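Local atomic coordinates of trichothecene 3-O-acetyltransferase (Gibberella zeae, PDB entry 3B30), a protein that probably transfers an acetyl group from acetyl-coenzyme A to the C-3 hydroxyl of trichothecene mycotoxins, and binds the analogue ethyl coenzyme A. Residues M1-Q6 with I75-D80; T261-S266 with R333-L338; F289-D294 with N311-N316. One frame throughout, in Å; residues are numbered along the deposited sequence.

Contact 1 of 3, residues M1-Q6 with I75-D80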
loop_
_atom_site.group_PDB
_atom_site.type_symbol
_atom_site.label_atom_id
_atom_site.label_comp_id
_atom_site.label_asym_id
_atom_site.label_seq_id
_atom_site.Cartn_x
_atom_site.Cartn_y
_atom_site.Cartn_z
ATOM N N MET A 1 -28.804 14.253 -2.967
ATOM C CA MET A 1 -28.084 12.993 -2.522
ATOM C C MET A 1 -27.075 13.323 -1.406
ATOM O O MET A 1 -26.276 14.273 -1.511
ATOM C CB MET A 1 -27.411 12.244 -3.691
ATOM C CG MET A 1 -26.710 10.867 -3.318
ATOM S SD MET A 1 -27.769 9.440 -2.814
ATOM C CE MET A 1 -26.550 8.279 -2.206
ATOM N N ALA A 2 -27.209 12.593 -0.309
ATOM C CA ALA A 2 -26.409 12.790 0.871
ATOM C C ALA A 2 -26.044 11.374 1.272
ATOM O O ALA A 2 -26.687 10.408 0.841
ATOM C CB ALA A 2 -27.232 13.451 1.978
ATOM N N PHE A 3 -25.020 11.257 2.103
ATOM C CA PHE A 3 -24.570 9.978 2.576
ATOM C C PHE A 3 -23.717 10.281 3.782
ATOM O O PHE A 3 -23.129 11.360 3.902
ATOM C CB PHE A 3 -23.779 9.189 1.489
ATOM C CG PHE A 3 -22.809 10.042 0.697
ATOM C CD1 PHE A 3 -21.515 10.282 1.184
ATOM C CD2 PHE A 3 -23.188 10.607 -0.544
ATOM C CE1 PHE A 3 -20.618 11.087 0.475
ATOM C CE2 PHE A 3 -22.282 11.418 -1.271
ATOM C CZ PHE A 3 -21.002 11.659 -0.761
ATOM N N LYS A 4 -23.683 9.330 4.685
ATOM C CA LYS A 4 -22.899 9.452 5.897
ATOM C C LYS A 4 -22.481 8.043 6.252
ATOM O O LYS A 4 -23.144 7.335 7.026
ATOM C CB LYS A 4 -23.678 10.148 7.027
ATOM C CG LYS A 4 -22.789 10.383 8.259
ATOM C CD LYS A 4 -23.375 11.396 9.253
ATOM C CE LYS A 4 -22.363 11.642 10.412
ATOM N NZ LYS A 4 -22.819 12.791 11.297
ATOM N N ILE A 5 -21.391 7.640 5.612
ATOM C CA ILE A 5 -20.933 6.271 5.678
ATOM C C ILE A 5 -19.809 6.192 6.692
ATOM O O ILE A 5 -18.717 6.712 6.461
ATOM C CB ILE A 5 -20.450 5.769 4.296
ATOM C CG1 ILE A 5 -21.586 5.936 3.266
ATOM C CG2 ILE A 5 -19.982 4.287 4.413
ATOM C CD1 ILE A 5 -21.133 5.788 1.753
ATOM N N GLN A 6 -20.085 5.515 7.793
ATOM C CA GLN A 6 -19.080 5.330 8.833
ATOM C C GLN A 6 -17.926 4.518 8.276
ATOM O O GLN A 6 -18.133 3.491 7.585
ATOM C CB GLN A 6 -19.684 4.615 10.032
ATOM C CG GLN A 6 -18.754 4.620 11.266
ATOM C CD GLN A 6 -19.441 4.151 12.512
ATOM O OE1 GLN A 6 -18.902 3.329 13.262
ATOM N NE2 GLN A 6 -20.636 4.644 12.738
ATOM N N ILE A 75 -17.600 8.963 5.766
ATOM C CA ILE A 75 -17.530 9.545 4.420
ATOM C C ILE A 75 -18.812 10.369 4.205
ATOM O O ILE A 75 -19.913 9.854 4.336
ATOM C CB ILE A 75 -17.401 8.449 3.325
ATOM C CG1 ILE A 75 -16.033 7.736 3.439
ATOM C CG2 ILE A 75 -17.611 9.073 1.876
ATOM C CD1 ILE A 75 -15.985 6.380 2.630
ATOM N N VAL A 76 -18.648 11.646 3.884
ATOM C CA VAL A 76 -19.784 12.571 3.790
ATOM C C VAL A 76 -19.603 13.413 2.536
ATOM O O VAL A 76 -18.526 13.432 1.963
ATOM C CB VAL A 76 -19.921 13.474 5.063
ATOM C CG1 VAL A 76 -20.229 12.648 6.298
ATOM C CG2 VAL A 76 -18.625 14.294 5.294
ATOM N N PRO A 77 -20.677 14.072 2.060
ATOM C CA PRO A 77 -20.514 14.837 0.812
ATOM C C PRO A 77 -19.402 15.898 0.860
ATOM O O PRO A 77 -19.069 16.406 1.926
ATOM C CB PRO A 77 -21.894 15.479 0.602
ATOM C CG PRO A 77 -22.888 14.464 1.276
ATOM C CD PRO A 77 -22.072 14.081 2.557
ATOM N N PHE A 78 -18.821 16.179 -0.302
ATOM C CA PHE A 78 -17.725 17.128 -0.431
ATOM C C PHE A 78 -17.945 17.928 -1.699
ATOM O O PHE A 78 -18.511 19.010 -1.648
ATOM C CB PHE A 78 -16.369 16.423 -0.445
ATOM C CG PHE A 78 -15.196 17.369 -0.571
ATOM C CD1 PHE A 78 -14.183 17.126 -1.497
ATOM C CD2 PHE A 78 -15.122 18.510 0.230
ATOM C CE1 PHE A 78 -13.065 18.028 -1.627
ATOM C CE2 PHE A 78 -14.021 19.414 0.123
ATOM C CZ PHE A 78 -12.998 19.151 -0.808
ATOM N N GLU A 79 -17.544 17.392 -2.846
ATOM C CA GLU A 79 -17.781 18.066 -4.113
ATOM C C GLU A 79 -18.548 17.155 -5.085
ATOM O O GLU A 79 -18.741 15.960 -4.794
ATOM C CB GLU A 79 -16.445 18.612 -4.685
ATOM C CG GLU A 79 -15.806 19.636 -3.724
ATOM C CD GLU A 79 -14.554 20.335 -4.237
ATOM O OE1 GLU A 79 -13.887 19.812 -5.166
ATOM O OE2 GLU A 79 -14.220 21.405 -3.659
ATOM N N ASP A 80 -18.994 17.709 -6.219
ATOM C CA ASP A 80 -19.816 16.952 -7.188
ATOM C C ASP A 80 -19.096 15.732 -7.772
ATOM O O ASP A 80 -19.706 14.688 -7.932
ATOM C CB ASP A 80 -20.298 17.847 -8.343
ATOM C CG ASP A 80 -21.309 18.879 -7.900
ATOM O OD1 ASP A 80 -22.045 18.615 -6.932
ATOM O OD2 ASP A 80 -21.357 19.957 -8.526
#
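Phe3 lays one face of its ring over the pyrrolidine of Pro77, with Pro77 CG 4.0 Å from the ring centroid and only 12° off the ring normal, a CH-pi contact. The two side chains approach from opposite directions. Placing CG of Phe3 between the backbone N and the carbonyl carbon (chi1 42°) swings the ring across the opposing backbone, where Phe3 CE1 lies 3.9 Å from Ile75 CG2 and the ring edge meets Ile75 O near its plane. Behind this overlap, residues 5-6 form the short outer strand of a three-stranded antiparallel sheet, paired with strand 72-76, whose other neighbour is strand 59-63. Ile5 and Ile75 are a hydrogen-bonded pair: Ile5 N reaches Ile75 O at 3.0 Å (168° at the hydrogen), in the carbonyl plane on a lone pair, while the return bond from Ile75 N to Ile5 O measures 2.6 Å. Both isoleucines point to the same sheet face, CB to CB 4.2 Å. Pointing the other way, Lys4 and Val76 run side by side, Lys4 CG 3.9 Å from Val76 CG1; the extended lysine chain carries NZ on to a salt bridge with Glu63 and a cation-pi contact with Phe74.

Contact 2 of 3, residues T261-S266 with R333-L338. With ETB (Ethyl Coenzyme A), chain B.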
loop_
_atom_site.group_PDB
_atom_site.type_symbol
_atom_site.label_atom_id
_atom_site.label_comp_id
_atom_site.label_asym_id
_atom_site.label_seq_id
_atom_site.Cartn_x
_atom_site.Cartn_y
_atom_site.Cartn_z
ATOM N N THR A 261 5.461 -17.380 -4.216
ATOM C CA THR A 261 6.416 -16.440 -4.768
ATOM C C THR A 261 6.590 -15.216 -3.868
ATOM O O THR A 261 7.711 -14.802 -3.578
ATOM C CB THR A 261 5.952 -16.018 -6.196
ATOM O OG1 THR A 261 5.868 -17.202 -6.992
ATOM C CG2 THR A 261 6.963 -15.090 -6.847
ATOM N N ASP A 262 5.468 -14.644 -3.449
ATOM C CA ASP A 262 5.471 -13.489 -2.563
ATOM C C ASP A 262 6.149 -13.819 -1.205
ATOM O O ASP A 262 6.954 -13.033 -0.696
ATOM C CB ASP A 262 4.020 -13.008 -2.389
ATOM C CG ASP A 262 3.918 -11.611 -1.798
ATOM O OD1 ASP A 262 4.311 -11.413 -0.629
ATOM O OD2 ASP A 262 3.402 -10.724 -2.509
ATOM N N ASP A 263 5.830 -14.965 -0.622
ATOM C CA ASP A 263 6.523 -15.426 0.589
ATOM C C ASP A 263 8.049 -15.422 0.400
ATOM O O ASP A 263 8.783 -14.975 1.268
ATOM C CB ASP A 263 6.146 -16.880 0.932
ATOM C CG ASP A 263 4.722 -17.064 1.402
ATOM O OD1 ASP A 263 4.019 -16.092 1.784
ATOM O OD2 ASP A 263 4.289 -18.248 1.385
ATOM N N ALA A 264 8.523 -15.998 -0.713
ATOM C CA ALA A 264 9.966 -16.220 -0.950
ATOM C C ALA A 264 10.729 -14.902 -1.094
ATOM O O ALA A 264 11.815 -14.736 -0.538
ATOM C CB ALA A 264 10.164 -17.111 -2.198
ATOM N N LEU A 265 10.145 -13.944 -1.814
ATOM C CA LEU A 265 10.746 -12.621 -1.893
ATOM C C LEU A 265 10.712 -11.875 -0.547
ATOM O O LEU A 265 11.708 -11.243 -0.126
ATOM C CB LEU A 265 10.041 -11.775 -2.980
ATOM C CG LEU A 265 10.667 -10.372 -3.123
ATOM C CD1 LEU A 265 12.187 -10.423 -3.391
ATOM C CD2 LEU A 265 9.934 -9.544 -4.193
ATOM N N SER A 266 9.569 -11.922 0.130
ATOM C CA SER A 266 9.459 -11.324 1.470
ATOM C C SER A 266 10.530 -11.915 2.398
ATOM O O SER A 266 11.197 -11.186 3.147
ATOM C CB SER A 266 8.071 -11.579 2.047
ATOM O OG SER A 266 7.071 -10.964 1.217
ATOM N N ARG A 333 8.168 -19.272 8.169
ATOM C CA ARG A 333 7.660 -18.389 9.255
ATOM C C ARG A 333 6.491 -17.534 8.724
ATOM O O ARG A 333 5.472 -17.380 9.392
ATOM C CB ARG A 333 8.749 -17.428 9.729
ATOM C CG ARG A 333 9.975 -18.119 10.368
ATOM C CD ARG A 333 11.078 -17.077 10.674
ATOM N NE ARG A 333 12.308 -17.683 11.212
ATOM C CZ ARG A 333 12.523 -17.889 12.517
ATOM N NH1 ARG A 333 11.567 -17.604 13.393
ATOM N NH2 ARG A 333 13.660 -18.452 12.941
ATOM N N LEU A 334 6.675 -16.964 7.538
ATOM C CA LEU A 334 5.672 -16.068 6.949
ATOM C C LEU A 334 4.364 -16.809 6.661
ATOM O O LEU A 334 3.303 -16.409 7.142
ATOM C CB LEU A 334 6.231 -15.381 5.691
ATOM C CG LEU A 334 7.482 -14.522 5.949
ATOM C CD1 LEU A 334 7.940 -13.812 4.696
ATOM C CD2 LEU A 334 7.290 -13.513 7.073
ATOM N N ARG A 335 4.473 -17.921 5.933
ATOM C CA ARG A 335 3.314 -18.710 5.492
ATOM C C ARG A 335 2.542 -19.292 6.693
ATOM O O ARG A 335 1.308 -19.413 6.642
ATOM C CB ARG A 335 3.805 -19.839 4.544
ATOM C CG ARG A 335 2.752 -20.855 4.068
ATOM C CD ARG A 335 1.513 -20.194 3.389
ATOM N NE ARG A 335 1.865 -19.173 2.399
ATOM C CZ ARG A 335 0.984 -18.581 1.581
ATOM N NH1 ARG A 335 1.377 -17.629 0.747
ATOM N NH2 ARG A 335 -0.295 -18.919 1.618
ATOM N N SER A 336 3.262 -19.609 7.773
ATOM C CA SER A 336 2.644 -20.160 8.994
ATOM C C SER A 336 1.531 -19.279 9.623
ATOM O O SER A 336 0.672 -19.791 10.336
ATOM C CB SER A 336 3.712 -20.492 10.055
ATOM O OG SER A 336 4.137 -19.319 10.753
ATOM N N GLU A 337 1.545 -17.970 9.353
ATOM C CA GLU A 337 0.560 -17.043 9.919
ATOM C C GLU A 337 -0.609 -16.731 8.992
ATOM O O GLU A 337 -1.430 -15.879 9.316
ATOM C CB GLU A 337 1.233 -15.708 10.308
ATOM C CG GLU A 337 2.019 -15.737 11.606
ATOM C CD GLU A 337 1.132 -16.082 12.789
ATOM O OE1 GLU A 337 0.190 -15.294 13.149
ATOM O OE2 GLU A 337 1.372 -17.172 13.328
ATOM N N LEU A 338 -0.690 -17.418 7.855
ATOM C CA LEU A 338 -1.698 -17.096 6.846
ATOM C C LEU A 338 -2.912 -18.030 6.843
ATOM O O LEU A 338 -3.690 -18.016 5.896
ATOM C CB LEU A 338 -1.062 -17.025 5.438
ATOM C CG LEU A 338 -0.095 -15.880 5.179
ATOM C CD1 LEU A 338 0.485 -15.940 3.787
ATOM C CD2 LEU A 338 -0.770 -14.523 5.397
HETATM N N1A ETB B . 0.288 -26.226 -3.632
HETATM C C2A ETB B . 1.272 -25.365 -3.946
HETATM N N3A ETB B . 1.078 -24.041 -3.947
HETATM C C4A ETB B . -0.089 -23.536 -3.602
HETATM C C5A ETB B . -1.111 -24.376 -3.289
HETATM C C6A ETB B . -0.929 -25.762 -3.315
HETATM N N6A ETB B . -1.915 -26.610 -3.148
HETATM N N7A ETB B . -2.145 -23.616 -3.041
HETATM C C8A ETB B . -1.821 -22.340 -3.191
HETATM N N9A ETB B . -0.540 -22.283 -3.552
HETATM C C1B ETB B . 0.233 -21.119 -3.914
HETATM C C2B ETB B . -0.217 -20.510 -5.217
HETATM O O2B ETB B . 0.160 -21.238 -6.302
HETATM C C3B ETB B . 0.353 -19.122 -5.112
HETATM O O3B ETB B . 1.677 -19.202 -5.441
HETATM P P3B ETB B . 2.377 -18.341 -6.468
HETATM O O7A ETB B . 1.979 -18.943 -7.615
HETATM O O8A ETB B . 1.872 -17.040 -6.479
HETATM O O9A ETB B . 3.770 -18.438 -6.222
HETATM C C4B ETB B . 0.282 -18.902 -3.643
HETATM O O4B ETB B . 0.065 -20.099 -3.012
HETATM C C5B ETB B . -0.824 -17.933 -3.351
HETATM O O5B ETB B . -0.948 -17.691 -2.016
HETATM P P1A ETB B . -1.634 -16.426 -1.447
HETATM O O1A ETB B . -1.451 -16.620 -0.025
HETATM O O2A ETB B . -3.014 -16.344 -1.848
HETATM O O3A ETB B . -1.009 -15.136 -2.041
HETATM P P2A ETB B . 0.408 -14.565 -1.943
HETATM O O4A ETB B . 0.672 -14.186 -3.250
HETATM O O5A ETB B . 1.244 -15.479 -1.329
HETATM O O6A ETB B . 0.295 -13.319 -1.043
HETATM C CBP ETB B . -0.402 -11.938 0.724
HETATM C CCP ETB B . -0.067 -13.362 0.283
HETATM C CDP ETB B . -0.538 -11.974 2.202
HETATM C CEP ETB B . 0.615 -10.876 0.398
HETATM C CAP ETB B . -1.672 -11.513 0.003
HETATM O OAP ETB B . -2.666 -12.425 0.172
HETATM C C9P ETB B . -2.085 -10.139 0.425
HETATM O O9P ETB B . -2.907 -10.096 1.477
HETATM N N8P ETB B . -1.572 -9.100 -0.193
HETATM C C7P ETB B . -1.975 -7.741 -0.034
HETATM C C6P ETB B . -1.434 -7.006 1.172
HETATM C C5P ETB B . -1.990 -5.604 1.268
HETATM O O5P ETB B . -3.207 -5.322 1.195
HETATM N N4P ETB B . -1.085 -4.699 1.387
HETATM C C3P ETB B . -1.280 -3.519 2.171
#
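Asp263, in the first turns of helix 261-277, meets Arg335 in a salt bridge that carries the contact. Its OD2 takes two bonds side-on from the arginine, from Arg335 NE at 2.8 Å through the syn lone pair and from Arg335 NH1 at 3.0 Å with the donor 32° out of the carboxylate plane, while OD1 receives a weak third bond from NH1. The carboxylate and guanidinium planes stand 60° apart, and bends at chi2 and chi3 curl the arginine back to this position. One helical turn on, Ser266 CB packs tightly on Leu334 CD1 at 3.5 Å, and Ser266 OG donates to Asp262 O. Leu338 CD1 lies 3.5 Å above the guanidinium plane of Arg335, over its centre. The same guanidinium reaches the pyrophosphate of ethyl coenzyme A, NH1 and NH2 of Arg335 each bonding to ETB O1A at 3.1 Å, and the helix start adds Thr261, whose N and OG1 both donate to the 3'-phosphate oxygen O9A. Asp263 is thus a second-shell residue that orients Arg335 in the coenzyme site, and its negative charge probably balances part of the arginine's charge together with the phosphates.

Contact 3 of 3, residues F289-D294 with N311-N316. With ETB (Ethyl Coenzyme A), chain B.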
loop_
_atom_site.group_PDB
_atom_site.type_symbol
_atom_site.label_atom_id
_atom_site.label_comp_id
_atom_site.label_asym_id
_atom_site.label_seq_id
_atom_site.Cartn_x
_atom_site.Cartn_y
_atom_site.Cartn_z
ATOM N N PHE A 289 9.296 -9.044 11.657
ATOM C CA PHE A 289 8.754 -8.814 10.318
ATOM C C PHE A 289 7.269 -8.549 10.504
ATOM O O PHE A 289 6.575 -9.338 11.144
ATOM C CB PHE A 289 8.966 -10.043 9.414
ATOM C CG PHE A 289 8.775 -9.769 7.926
ATOM C CD1 PHE A 289 9.876 -9.549 7.102
ATOM C CD2 PHE A 289 7.492 -9.755 7.352
ATOM C CE1 PHE A 289 9.720 -9.330 5.718
ATOM C CE2 PHE A 289 7.330 -9.533 5.958
ATOM C CZ PHE A 289 8.461 -9.312 5.156
ATOM N N CYS A 290 6.801 -7.425 9.955
ATOM C CA CYS A 290 5.394 -7.085 9.977
ATOM C C CYS A 290 4.899 -7.134 8.542
ATOM O O CYS A 290 5.367 -6.388 7.681
ATOM C CB CYS A 290 5.175 -5.680 10.542
ATOM S SG CYS A 290 5.897 -5.417 12.185
ATOM N N ARG A 291 3.970 -8.033 8.272
ATOM C CA ARG A 291 3.541 -8.220 6.891
ATOM C C ARG A 291 2.054 -7.848 6.696
ATOM O O ARG A 291 1.188 -8.394 7.378
ATOM C CB ARG A 291 3.758 -9.669 6.503
ATOM C CG ARG A 291 3.628 -9.904 5.002
ATOM C CD ARG A 291 3.495 -11.414 4.740
ATOM N NE ARG A 291 3.693 -11.771 3.332
ATOM C CZ ARG A 291 3.697 -13.021 2.870
ATOM N NH1 ARG A 291 3.510 -14.014 3.708
ATOM N NH2 ARG A 291 3.908 -13.266 1.583
ATOM N N ALA A 292 1.776 -6.947 5.753
ATOM C CA ALA A 292 0.395 -6.558 5.455
ATOM C C ALA A 292 -0.339 -7.701 4.759
ATOM O O ALA A 292 0.201 -8.373 3.840
ATOM C CB ALA A 292 0.324 -5.300 4.609
ATOM N N VAL A 293 -1.553 -7.936 5.228
ATOM C CA VAL A 293 -2.413 -8.979 4.685
ATOM C C VAL A 293 -3.813 -8.400 4.409
ATOM O O VAL A 293 -4.415 -7.773 5.283
ATOM C CB VAL A 293 -2.512 -10.199 5.648
ATOM C CG1 VAL A 293 -3.324 -11.323 5.012
ATOM C CG2 VAL A 293 -1.116 -10.757 5.924
ATOM N N ASP A 294 -4.312 -8.626 3.196
ATOM C CA ASP A 294 -5.728 -8.387 2.867
ATOM C C ASP A 294 -6.593 -9.365 3.654
ATOM O O ASP A 294 -6.418 -10.576 3.539
ATOM C CB ASP A 294 -5.925 -8.604 1.343
ATOM C CG ASP A 294 -7.370 -8.376 0.878
ATOM O OD1 ASP A 294 -8.211 -7.891 1.669
ATOM O OD2 ASP A 294 -7.638 -8.663 -0.310
ATOM N N ASN A 311 -4.918 -6.437 7.817
ATOM C CA ASN A 311 -4.277 -6.609 9.107
ATOM C C ASN A 311 -2.809 -6.855 8.792
ATOM O O ASN A 311 -2.373 -6.641 7.660
ATOM C CB ASN A 311 -4.922 -7.780 9.848
ATOM C CG ASN A 311 -4.710 -7.741 11.373
ATOM O OD1 ASN A 311 -3.785 -7.085 11.892
ATOM N ND2 ASN A 311 -5.563 -8.463 12.087
ATOM N N MET A 312 -2.035 -7.259 9.787
ATOM C CA MET A 312 -0.665 -7.669 9.565
ATOM C C MET A 312 -0.459 -9.054 10.217
ATOM O O MET A 312 -1.247 -9.468 11.088
ATOM C CB MET A 312 0.309 -6.643 10.158
ATOM C CG MET A 312 0.202 -5.251 9.483
ATOM S SD MET A 312 1.729 -4.349 9.507
ATOM C CE MET A 312 2.361 -4.635 7.886
ATOM N N THR A 313 0.576 -9.765 9.771
ATOM C CA THR A 313 1.098 -10.924 10.516
ATOM C C THR A 313 2.463 -10.504 11.059
ATOM O O THR A 313 3.150 -9.682 10.458
ATOM C CB THR A 313 1.191 -12.237 9.654
ATOM O OG1 THR A 313 2.071 -12.026 8.549
ATOM C CG2 THR A 313 -0.200 -12.685 9.132
ATOM N N TYR A 314 2.835 -11.050 12.218
ATOM C CA TYR A 314 4.037 -10.632 12.959
ATOM C C TYR A 314 4.895 -11.867 13.178
ATOM O O TYR A 314 4.372 -12.933 13.515
ATOM C CB TYR A 314 3.663 -10.034 14.345
ATOM C CG TYR A 314 2.791 -8.824 14.189
ATOM C CD1 TYR A 314 1.390 -8.927 14.290
ATOM C CD2 TYR A 314 3.345 -7.578 13.860
ATOM C CE1 TYR A 314 0.560 -7.796 14.083
ATOM C CE2 TYR A 314 2.509 -6.438 13.663
ATOM C CZ TYR A 314 1.131 -6.580 13.756
ATOM O OH TYR A 314 0.315 -5.487 13.560
ATOM N N HIS A 315 6.196 -11.682 13.022
ATOM C CA HIS A 315 7.175 -12.765 12.976
ATOM C C HIS A 315 8.399 -12.286 13.732
ATOM O O HIS A 315 9.059 -11.338 13.307
ATOM C CB HIS A 315 7.515 -13.107 11.530
ATOM C CG HIS A 315 6.301 -13.361 10.694
ATOM N ND1 HIS A 315 5.655 -12.355 9.999
ATOM C CD2 HIS A 315 5.574 -14.487 10.496
ATOM C CE1 HIS A 315 4.595 -12.860 9.390
ATOM N NE2 HIS A 315 4.528 -14.149 9.663
ATOM N N ASN A 316 8.666 -12.916 14.871
ATOM C CA ASN A 316 9.722 -12.439 15.760
ATOM C C ASN A 316 10.862 -13.448 15.899
ATOM O O ASN A 316 10.629 -14.616 16.093
ATOM C CB ASN A 316 9.137 -12.077 17.110
ATOM C CG ASN A 316 8.303 -10.827 17.042
ATOM O OD1 ASN A 316 8.828 -9.733 17.149
ATOM N ND2 ASN A 316 6.995 -10.982 16.818
HETATM N N1A ETB B . 0.288 -26.226 -3.632
HETATM C C2A ETB B . 1.272 -25.365 -3.946
HETATM N N3A ETB B . 1.078 -24.041 -3.947
HETATM C C4A ETB B . -0.089 -23.536 -3.602
HETATM C C5A ETB B . -1.111 -24.376 -3.289
HETATM C C6A ETB B . -0.929 -25.762 -3.315
HETATM N N6A ETB B . -1.915 -26.610 -3.148
HETATM N N7A ETB B . -2.145 -23.616 -3.041
HETATM C C8A ETB B . -1.821 -22.340 -3.191
HETATM N N9A ETB B . -0.540 -22.283 -3.552
HETATM C C1B ETB B . 0.233 -21.119 -3.914
HETATM C C2B ETB B . -0.217 -20.510 -5.217
HETATM O O2B ETB B . 0.160 -21.238 -6.302
HETATM C C3B ETB B . 0.353 -19.122 -5.112
HETATM O O3B ETB B . 1.677 -19.202 -5.441
HETATM P P3B ETB B . 2.377 -18.341 -6.468
HETATM O O7A ETB B . 1.979 -18.943 -7.615
HETATM O O8A ETB B . 1.872 -17.040 -6.479
HETATM O O9A ETB B . 3.770 -18.438 -6.222
HETATM C C4B ETB B . 0.282 -18.902 -3.643
HETATM O O4B ETB B . 0.065 -20.099 -3.012
HETATM C C5B ETB B . -0.824 -17.933 -3.351
HETATM O O5B ETB B . -0.948 -17.691 -2.016
HETATM P P1A ETB B . -1.634 -16.426 -1.447
HETATM O O1A ETB B . -1.451 -16.620 -0.025
HETATM O O2A ETB B . -3.014 -16.344 -1.848
HETATM O O3A ETB B . -1.009 -15.136 -2.041
HETATM P P2A ETB B . 0.408 -14.565 -1.943
HETATM O O4A ETB B . 0.672 -14.186 -3.250
HETATM O O5A ETB B . 1.244 -15.479 -1.329
HETATM O O6A ETB B . 0.295 -13.319 -1.043
HETATM C CBP ETB B . -0.402 -11.938 0.724
HETATM C CCP ETB B . -0.067 -13.362 0.283
HETATM C CDP ETB B . -0.538 -11.974 2.202
HETATM C CEP ETB B . 0.615 -10.876 0.398
HETATM C CAP ETB B . -1.672 -11.513 0.003
HETATM O OAP ETB B . -2.666 -12.425 0.172
HETATM C C9P ETB B . -2.085 -10.139 0.425
HETATM O O9P ETB B . -2.907 -10.096 1.477
HETATM N N8P ETB B . -1.572 -9.100 -0.193
HETATM C C7P ETB B . -1.975 -7.741 -0.034
HETATM C C6P ETB B . -1.434 -7.006 1.172
HETATM C C5P ETB B . -1.990 -5.604 1.268
HETATM O O5P ETB B . -3.207 -5.322 1.195
HETATM N N4P ETB B . -1.085 -4.699 1.387
HETATM C C3P ETB B . -1.280 -3.519 2.171
HETATM O O HOH W 1 2.502 -13.918 6.497
#
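Met312 bends back at chi3 so that its methyl folds over the opposing strand: CE lies against the backbone at Ala292 N, and also touches Ala292 CB at 3.9 Å. Its sulfur meanwhile rests on Cys290 CB, so one thioether fills the hollow between the small Cys290 and Ala292. Farther along this face Cys290 SG abuts the rim of the Tyr314 ring, 4.9 Å from the centroid and 78° off the normal, an edge-on sulfur-aromatic contact; the tyrosine hydroxyl continues to Leu365 O. Strands 289-294 and 311-316 are antiparallel neighbours at one margin of the mixed seven-stranded sheet, with 310-318 outermost and 375-379 flanking the inner strand. Their axes approach to 4.4 Å at 145°, and three hydrogen-bonded pairs, Phe289 with His315, Arg291 with Thr313 and Val293 with Asn311, alternate with two non-hydrogen-bonded ones. The Arg291 N to Thr313 O bond is 2.9 Å long and nearly straight (169° at the hydrogen). On the face bearing these three pairs, Phe289 and His315 stand side by side, touching CB to CB at 4.0 Å, and Leu334 of helix 327-335 packs on both. Thr313 sets its CG2 against Val293 CG2 at 3.9 Å, the two side chains crossing at about a right angle, with Met343 of helix 340-356 against both. The extended Arg291 chain runs beside Thr313, and a water bridges Arg291 NH1 and Thr313 OG1; NH2 goes on to salt bridges with Asp262 and Asp263. Toward the coenzyme, the CDP methyl of the pantetheine sits near both branches of Val293, and Ala292 CB approaches ETB C3P. Just beyond, Asp294 N donates to the pantetheine carbonyl ETB O9P at 2.7 Å.

From the N terminus, contact 1 closes first: the chain comes back at residues 75-80 to residues 1-6, which supply the outer strand of a small antiparallel sheet at the surface. The chain has finished with that loop before contact 2 opens at helix 261-277. Contact 2 closes only at residues 333-338, and within its loop contact 3 is nested, joining strands 286-294 and 310-318 of the seven-stranded sheet. Contacts 2 and 3 have centres about 10 Å apart and touch one another where Arg291 of contact 3 reaches the helix of contact 2; both also touch the coenzyme. Contact 1, about 39 Å from contact 2 between centres, lies across the chain's centre from it.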